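Long-range contacts in protein Kif13b (Mus musculus, PDB 5B64), which probably works as a kinesin-family motor, and has a helical and beta-hairpin region that binds another protein: residues E64-Q68 and I78-L84; R87-M91 and P117-E121. All coordinates share one frame; numbering follows the deposited sequence.

Contact 1: E64-Q68 and I78-L84; sequences EPAIQ and IWSLEKL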
ATOM      1  N   GLU B  64      -7.617 -14.437 -29.796  1.00 78.24           N
ATOM      2  CA  GLU B  64      -7.667 -13.018 -29.563  1.00 82.21           C
ATOM      3  C   GLU B  64      -6.693 -12.751 -28.425  1.00 82.38           C
ATOM      4  O   GLU B  64      -6.285 -13.684 -27.727  1.00 85.26           O
ATOM      5  CB  GLU B  64      -9.077 -12.607 -29.199  1.00 79.43           C
ATOM      6  CG  GLU B  64      -9.560 -13.205 -27.924  1.00 88.23           C
ATOM      7  CD  GLU B  64     -11.040 -12.968 -27.748  1.00106.59           C
ATOM      8  OE1 GLU B  64     -11.484 -12.726 -26.599  1.00107.68           O
ATOM      9  OE2 GLU B  64     -11.757 -13.018 -28.777  1.00114.43           O
ATOM     10  N   PRO B  65      -6.282 -11.490 -28.255  1.00 74.28           N
ATOM     11  CA  PRO B  65      -5.278 -11.230 -27.220  1.00 68.57           C
ATOM     12  C   PRO B  65      -5.788 -11.370 -25.785  1.00 64.90           C
ATOM     13  O   PRO B  65      -6.938 -11.049 -25.455  1.00 72.52           O
ATOM     14  CB  PRO B  65      -4.846  -9.785 -27.497  1.00 66.12           C
ATOM     15  CG  PRO B  65      -5.273  -9.513 -28.898  1.00 67.19           C
ATOM     16  CD  PRO B  65      -6.485 -10.333 -29.143  1.00 68.98           C
ATOM     17  N   ALA B  66      -4.901 -11.869 -24.934  1.00 59.98           N
ATOM     18  CA  ALA B  66      -5.118 -11.897 -23.492  1.00 63.41           C
ATOM     19  C   ALA B  66      -3.859 -11.357 -22.809  1.00 65.03           C
ATOM     20  O   ALA B  66      -2.807 -11.198 -23.444  1.00 68.64           O
ATOM     21  CB  ALA B  66      -5.449 -13.316 -23.005  1.00 58.74           C
ATOM     22  N   ILE B  67      -3.970 -11.068 -21.521  1.00 62.24           N
ATOM     23  CA  ILE B  67      -2.927 -10.343 -20.825  1.00 61.69           C
ATOM     24  C   ILE B  67      -2.356 -11.157 -19.684  1.00 63.36           C
ATOM     25  O   ILE B  67      -3.074 -11.515 -18.735  1.00 61.73           O
ATOM     26  CB  ILE B  67      -3.463  -9.021 -20.246  1.00 64.54           C
ATOM     27  CG1 ILE B  67      -4.192  -8.214 -21.324  1.00 55.90           C
ATOM     28  CG2 ILE B  67      -2.334  -8.246 -19.574  1.00 55.19           C
ATOM     29  CD1 ILE B  67      -3.348  -7.864 -22.510  1.00 55.34           C
ATOM     30  N   GLN B  68      -1.063 -11.445 -19.774  1.00 61.89           N
ATOM     31  CA  GLN B  68      -0.384 -12.118 -18.691  1.00 72.07           C
ATOM     32  C   GLN B  68       0.054 -11.083 -17.679  1.00 67.32           C
ATOM     33  O   GLN B  68       0.772 -10.147 -18.011  1.00 63.79           O
ATOM     34  CB  GLN B  68       0.819 -12.906 -19.184  1.00 82.81           C
ATOM     35  CG  GLN B  68       1.673 -13.407 -18.035  1.00 94.08           C
ATOM     36  CD  GLN B  68       2.641 -14.485 -18.461  1.00101.19           C
ATOM     37  OE1 GLN B  68       2.230 -15.593 -18.815  1.00 95.06           O
ATOM     38  NE2 GLN B  68       3.938 -14.169 -18.430  1.00107.60           N
ATOM     39  N   ILE B  78      -3.892 -14.615 -15.894  1.00 56.60           N
ATOM     40  CA  ILE B  78      -4.385 -14.073 -17.152  1.00 56.06           C
ATOM     41  C   ILE B  78      -5.597 -13.142 -16.967  1.00 60.25           C
ATOM     42  O   ILE B  78      -6.548 -13.492 -16.274  1.00 65.93           O
ATOM     43  CB  ILE B  78      -4.789 -15.185 -18.124  1.00 56.12           C
ATOM     44  CG1 ILE B  78      -3.649 -16.190 -18.303  1.00 60.06           C
ATOM     45  CG2 ILE B  78      -5.187 -14.587 -19.473  1.00 59.91           C
ATOM     46  CD1 ILE B  78      -2.364 -15.579 -18.857  1.00 58.63           C
ATOM     47  N   TRP B  79      -5.545 -11.954 -17.571  1.00 57.85           N
ATOM     48  CA  TRP B  79      -6.746 -11.145 -17.779  1.00 57.18           C
ATOM     49  C   TRP B  79      -7.142 -11.109 -19.254  1.00 63.29           C
ATOM     50  O   TRP B  79      -6.298 -11.159 -20.152  1.00 65.03           O
ATOM     51  CB  TRP B  79      -6.510  -9.697 -17.408  1.00 56.46           C
ATOM     52  CG  TRP B  79      -6.164  -9.414 -16.019  1.00 60.33           C
ATOM     53  CD1 TRP B  79      -6.012 -10.302 -15.004  1.00 61.17           C
ATOM     54  CD2 TRP B  79      -5.907  -8.120 -15.474  1.00 65.60           C
ATOM     55  NE1 TRP B  79      -5.686  -9.638 -13.848  1.00 62.92           N
ATOM     56  CE2 TRP B  79      -5.605  -8.299 -14.111  1.00 64.59           C
ATOM     57  CE3 TRP B  79      -5.899  -6.825 -16.009  1.00 65.85           C
ATOM     58  CZ2 TRP B  79      -5.306  -7.226 -13.267  1.00 64.33           C
ATOM     59  CZ3 TRP B  79      -5.606  -5.762 -15.169  1.00 63.80           C
ATOM     60  CH2 TRP B  79      -5.320  -5.968 -13.812  1.00 61.41           C
ATOM     61  N   SER B  80      -8.431 -10.962 -19.501  1.00 60.65           N
ATOM     62  CA  SER B  80      -8.896 -10.708 -20.849  1.00 60.33           C
ATOM     63  C   SER B  80      -8.524  -9.279 -21.221  1.00 61.87           C
ATOM     64  O   SER B  80      -8.318  -8.428 -20.345  1.00 60.03           O
ATOM     65  CB  SER B  80     -10.413 -10.862 -20.921  1.00 58.29           C
ATOM     66  OG  SER B  80     -11.064  -9.760 -20.295  1.00 68.70           O
ATOM     67  N   LEU B  81      -8.436  -9.018 -22.522  1.00 64.19           N
ATOM     68  CA  LEU B  81      -8.194  -7.674 -23.016  1.00 59.60           C
ATOM     69  C   LEU B  81      -9.259  -6.710 -22.477  1.00 63.31           C
ATOM     70  O   LEU B  81      -8.934  -5.621 -21.991  1.00 64.00           O
ATOM     71  CB  LEU B  81      -8.158  -7.655 -24.548  1.00 55.08           C
ATOM     72  CG  LEU B  81      -7.841  -6.277 -25.134  1.00 58.12           C
ATOM     73  CD1 LEU B  81      -6.468  -5.763 -24.617  1.00 65.38           C
ATOM     74  CD2 LEU B  81      -7.911  -6.250 -26.650  1.00 56.64           C
ATOM     75  N   GLU B  82     -10.521  -7.127 -22.552  1.00 70.37           N
ATOM     76  CA  GLU B  82     -11.647  -6.328 -22.063  1.00 71.07           C
ATOM     77  C   GLU B  82     -11.425  -5.967 -20.604  1.00 65.79           C
ATOM     78  O   GLU B  82     -11.702  -4.852 -20.184  1.00 64.11           O
ATOM     79  CB  GLU B  82     -12.967  -7.091 -22.210  1.00 76.63           C
ATOM     80  CG  GLU B  82     -14.177  -6.374 -21.616  1.00 91.91           C
ATOM     81  CD  GLU B  82     -15.475  -7.197 -21.676  1.00108.63           C
ATOM     82  OE1 GLU B  82     -16.570  -6.582 -21.720  1.00111.95           O
ATOM     83  OE2 GLU B  82     -15.408  -8.450 -21.663  1.00113.70           O
ATOM     84  N   LYS B  83     -10.911  -6.917 -19.834  1.00 62.46           N
ATOM     85  CA  LYS B  83     -10.681  -6.672 -18.427  1.00 60.67           C
ATOM     86  C   LYS B  83      -9.568  -5.635 -18.188  1.00 63.32           C
ATOM     87  O   LYS B  83      -9.718  -4.755 -17.326  1.00 65.58           O
ATOM     88  CB  LYS B  83     -10.425  -7.975 -17.662  1.00 56.98           C
ATOM     89  CG  LYS B  83      -9.883  -7.718 -16.267  1.00 57.07           C
ATOM     90  CD  LYS B  83      -9.922  -8.933 -15.389  1.00 60.36           C
ATOM     91  CE  LYS B  83      -9.184  -8.664 -14.094  1.00 63.32           C
ATOM     92  NZ  LYS B  83      -9.430  -9.750 -13.126  1.00 71.34           N
ATOM     93  N   LEU B  84      -8.468  -5.730 -18.937  1.00 56.65           N
ATOM     94  CA  LEU B  84      -7.409  -4.724 -18.842  1.00 62.07           C
ATOM     95  C   LEU B  84      -7.963  -3.343 -19.233  1.00 69.20           C
ATOM     96  O   LEU B  84      -7.728  -2.326 -18.563  1.00 63.78           O
ATOM     97  CB  LEU B  84      -6.227  -5.102 -19.732  1.00 57.83           C
ATOM     98  CG  LEU B  84      -5.053  -4.121 -19.834  1.00 55.73           C
ATOM     99  CD1 LEU B  84      -4.394  -3.886 -18.493  1.00 52.66           C
ATOM    100  CD2 LEU B  84      -3.992  -4.605 -20.844  1.00 54.33           C
TER
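The end of a beta hairpin, where the chain passes from its second strand into helix 81-100, brings Ile67 against Trp79, Leu84 and Leu81. Ile67 and Trp79 form the antiparallel hydrogen-bonded pair: Ile67 N gives its hydrogen to Trp79 O at 2.7 Å, almost head-on to the carbonyl, and Trp79 N answers to Ile67 O at 2.8 Å. Gln68 and Ile78 follow as a non-hydrogen-bonded pair, where Ile78 CA sends a CA-H...O contact to the same Ile67 O, 3.3 Å away.

The side chains sort by face. On the one with Ile67 and Trp79, the branched Ile67 turns CG1 beside its own backbone N (chi1 -51°), which brings that carbon 3.6 Å from Leu84 CD2, the two side chains crossing at about a right angle. Ile67 CD1 extends the patch toward Leu81 CD1. On the other face Ala66 is small enough to let Ile78 CG2 come to 3.8 Å from its CB, while Ile78 CD1 reaches along to the Gln68 backbone.

Ser80 marks the change to helix as its N-cap: its hydroxyl OG accepts from Lys83 N at 2.9 Å, taking up a first-turn amide that has no helical carbonyl before it. Lys83 CE lies over the rim of one Trp79 ring face, and Trp79 NE1 is bonded to Gln77 OE1. Pro65, Ile67 and Leu81 also meet helix 9-34. Paired backbone bonds thus set the register, whereas aliphatic branches, which need no polar partner, join the middle strand, through its buried Ile67, to the helix's first turn.

Contact 2: R87-M91 and P117-E121; sequences RLLDM and PFYDE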
ATOM      1  N   ARG B  87      -9.994  -2.149 -16.301  1.00 68.45           N
ATOM      2  CA  ARG B  87      -9.143  -1.809 -15.169  1.00 69.97           C
ATOM      3  C   ARG B  87      -8.391  -0.521 -15.412  1.00 71.48           C
ATOM      4  O   ARG B  87      -8.154   0.229 -14.470  1.00 69.72           O
ATOM      5  CB  ARG B  87      -8.142  -2.913 -14.854  1.00 68.01           C
ATOM      6  CG  ARG B  87      -8.697  -3.976 -13.965  1.00 66.23           C
ATOM      7  CD  ARG B  87      -9.214  -3.448 -12.619  1.00 60.37           C
ATOM      8  NE  ARG B  87      -9.946  -4.521 -11.970  1.00 58.47           N
ATOM      9  CZ  ARG B  87      -9.378  -5.601 -11.443  1.00 63.30           C
ATOM     10  NH1 ARG B  87     -10.137  -6.554 -10.909  1.00 69.89           N
ATOM     11  NH2 ARG B  87      -8.053  -5.730 -11.436  1.00 62.81           N
ATOM     12  N   LEU B  88      -8.002  -0.274 -16.667  1.00 70.94           N
ATOM     13  CA  LEU B  88      -7.371   1.000 -17.037  1.00 66.78           C
ATOM     14  C   LEU B  88      -8.216   2.230 -16.641  1.00 65.45           C
ATOM     15  O   LEU B  88      -7.676   3.266 -16.266  1.00 60.81           O
ATOM     16  CB  LEU B  88      -7.010   1.038 -18.527  1.00 54.97           C
ATOM     17  CG  LEU B  88      -5.677   0.332 -18.777  1.00 58.14           C
ATOM     18  CD1 LEU B  88      -5.434   0.096 -20.278  1.00 55.08           C
ATOM     19  CD2 LEU B  88      -4.529   1.107 -18.134  1.00 58.51           C
ATOM     20  N   LEU B  89      -9.535   2.109 -16.725  1.00 63.60           N
ATOM     21  CA  LEU B  89     -10.400   3.176 -16.283  1.00 64.21           C
ATOM     22  C   LEU B  89     -10.041   3.525 -14.834  1.00 62.56           C
ATOM     23  O   LEU B  89      -9.916   4.700 -14.473  1.00 67.82           O
ATOM     24  CB  LEU B  89     -11.859   2.741 -16.399  1.00 69.18           C
ATOM     25  CG  LEU B  89     -12.633   3.073 -17.678  1.00 73.02           C
ATOM     26  CD1 LEU B  89     -11.717   3.140 -18.877  1.00 64.84           C
ATOM     27  CD2 LEU B  89     -13.780   2.058 -17.916  1.00 59.44           C
ATOM     28  N   ASP B  90      -9.838   2.490 -14.030  1.00 53.53           N
ATOM     29  CA  ASP B  90      -9.549   2.638 -12.612  1.00 60.67           C
ATOM     30  C   ASP B  90      -8.119   3.105 -12.325  1.00 66.39           C
ATOM     31  O   ASP B  90      -7.907   3.939 -11.448  1.00 71.89           O
ATOM     32  CB  ASP B  90      -9.838   1.326 -11.874  1.00 61.72           C
ATOM     33  CG  ASP B  90     -11.311   0.949 -11.908  1.00 76.38           C
ATOM     34  OD1 ASP B  90     -12.174   1.860 -11.824  1.00 81.71           O
ATOM     35  OD2 ASP B  90     -11.609  -0.265 -12.020  1.00 84.45           O
ATOM     36  N   MET B  91      -7.150   2.550 -13.051  1.00 64.68           N
ATOM     37  CA  MET B  91      -5.740   2.909 -12.913  1.00 61.35           C
ATOM     38  C   MET B  91      -5.507   4.394 -13.234  1.00 65.07           C
ATOM     39  O   MET B  91      -4.866   5.116 -12.465  1.00 65.85           O
ATOM     40  CB  MET B  91      -4.889   2.036 -13.844  1.00 60.55           C
ATOM     41  CG  MET B  91      -5.081   0.525 -13.696  1.00 53.47           C
ATOM     42  SD  MET B  91      -3.899  -0.363 -14.742  1.00 64.01           S
ATOM     43  CE  MET B  91      -4.542  -2.027 -14.759  1.00 50.46           C
ATOM     44  N   PRO B 117      -5.643  -1.871  -8.183  1.00 67.59           N
ATOM     45  CA  PRO B 117      -6.414  -2.372  -9.327  1.00 66.64           C
ATOM     46  C   PRO B 117      -5.504  -3.101 -10.326  1.00 65.86           C
ATOM     47  O   PRO B 117      -5.958  -3.498 -11.411  1.00 68.80           O
ATOM     48  CB  PRO B 117      -6.976  -1.084  -9.948  1.00 58.72           C
ATOM     49  CG  PRO B 117      -5.937  -0.027  -9.602  1.00 54.48           C
ATOM     50  CD  PRO B 117      -5.368  -0.419  -8.264  1.00 60.40           C
ATOM     51  N   PHE B 118      -4.233  -3.271  -9.962  1.00 57.03           N
ATOM     52  CA  PHE B 118      -3.227  -3.762 -10.905  1.00 61.51           C
ATOM     53  C   PHE B 118      -3.081  -5.291 -10.878  1.00 64.89           C
ATOM     54  O   PHE B 118      -2.651  -5.912 -11.860  1.00 63.91           O
ATOM     55  CB  PHE B 118      -1.864  -3.094 -10.659  1.00 60.21           C
ATOM     56  CG  PHE B 118      -1.898  -1.584 -10.696  1.00 68.17           C
ATOM     57  CD1 PHE B 118      -1.952  -0.845  -9.507  1.00 68.89           C
ATOM     58  CD2 PHE B 118      -1.872  -0.893 -11.916  1.00 66.47           C
ATOM     59  CE1 PHE B 118      -1.987   0.552  -9.538  1.00 66.55           C
ATOM     60  CE2 PHE B 118      -1.908   0.511 -11.946  1.00 58.48           C
ATOM     61  CZ  PHE B 118      -1.960   1.228 -10.762  1.00 60.93           C
ATOM     62  N   TYR B 119      -3.444  -5.898  -9.759  1.00 60.24           N
ATOM     63  CA  TYR B 119      -3.273  -7.336  -9.613  1.00 67.73           C
ATOM     64  C   TYR B 119      -4.343  -7.886  -8.661  1.00 70.43           C
ATOM     65  O   TYR B 119      -4.791  -7.194  -7.753  1.00 80.48           O
ATOM     66  CB  TYR B 119      -1.839  -7.630  -9.129  1.00 64.85           C
ATOM     67  CG  TYR B 119      -1.535  -9.082  -8.885  1.00 68.29           C
ATOM     68  CD1 TYR B 119      -1.158  -9.927  -9.936  1.00 69.91           C
ATOM     69  CD2 TYR B 119      -1.624  -9.622  -7.605  1.00 71.19           C
ATOM     70  CE1 TYR B 119      -0.882 -11.271  -9.708  1.00 73.17           C
ATOM     71  CE2 TYR B 119      -1.357 -10.967  -7.374  1.00 74.35           C
ATOM     72  CZ  TYR B 119      -0.981 -11.779  -8.421  1.00 75.95           C
ATOM     73  OH  TYR B 119      -0.708 -13.100  -8.173  1.00 82.16           O
ATOM     74  N   ASP B 120      -4.778  -9.116  -8.882  1.00 64.92           N
ATOM     75  CA  ASP B 120      -5.856  -9.666  -8.077  1.00 70.34           C
ATOM     76  C   ASP B 120      -5.390 -10.767  -7.126  1.00 81.81           C
ATOM     77  O   ASP B 120      -4.955 -11.834  -7.563  1.00 84.94           O
ATOM     78  CB  ASP B 120      -7.009 -10.119  -8.973  1.00 68.20           C
ATOM     79  CG  ASP B 120      -7.732  -8.938  -9.622  1.00 89.47           C
ATOM     80  OD1 ASP B 120      -7.540  -7.789  -9.142  1.00 90.77           O
ATOM     81  OD2 ASP B 120      -8.490  -9.143 -10.597  1.00 78.22           O
ATOM     82  N   GLU B 121      -5.477 -10.482  -5.826  1.00 87.12           N
ATOM     83  CA  GLU B 121      -5.020 -11.403  -4.780  1.00 93.67           C
ATOM     84  C   GLU B 121      -5.632 -12.795  -4.914  1.00102.86           C
ATOM     85  O   GLU B 121      -4.934 -13.791  -4.719  1.00108.09           O
ATOM     86  CB  GLU B 121      -5.274 -10.828  -3.378  1.00 84.95           C
TER
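One guanidinium group, that of Arg87, holds both the side chain of Asp120 and the backbone of Pro117. Its two terminal nitrogens meet the carboxylate end-on: NH1 bonds to Asp120 OD2 at 3.1 Å on the syn lone pair, and NH2 to Asp120 OD1, also at 3.1 Å but somewhat out of the carboxylate plane. The planes of the two groups are 63° apart, so the two-nitrogen salt bridge is not coplanar. Asp120 OD2 also has Lys83 NZ as a salt-bridge partner. NH2 has a second acceptor, Pro117 O, at 3.1 Å; Arg87 NH2 approaches from above the carbonyl plane, with an N-H...O angle of 145°. A bend at chi2 (-58°) carries the arginine chain past that oxygen before the guanidinium opens onto Asp120. Replacing Arg87 by a leucine would probably leave Asp120 with Lys83 as its remaining named cation, Pro117 O without this donor, and an acidic side chain of another protein, which pairs with Arg87 NE, without its mate.

Beside the polar grip, Met91 supplies a flexible, polarisable side chain. Its CG stands beside the backbone N and the chain then runs extended, setting SD 3.5 Å from Phe118 CD2. This Met-aromatic contact is oblique, the sulfur lying 4.5 Å from the Phe118 ring centroid. Met91 CG also touches Pro117 CG at 4.2 Å, and that proline carbon rests above the rim of one face of the phenylalanine.

The other protein also packs aromatic side-chain surface on Arg87, Asp90 and Pro117. Within the chain, helix 81-100 and the loop after helix 106-114 close together here, with Phe118 directed onto helix 9-34 and Tyr119 lying on strands 64-71 and 75-80.

In the fold
Both contacts are buried and share helix 81-100, but they use it differently. Contact 1 ties its first turn to the hairpin, through segments only ten residues apart and with backbone bonds and aliphatic carbons. Contact 2, further along the helix, brings back a loop from well beyond it and relies on charge, a carbonyl and a sulfur-ring contact; another protein also packs against it, whereas no other chain touches contact 1. The centres of contact 1 and contact 2 lie about 12 Å apart. The two meet directly: Lys83 of contact 1 forms a second salt bridge to Asp120, and the Trp79 ring receives Arg87 in a cation-pi contact.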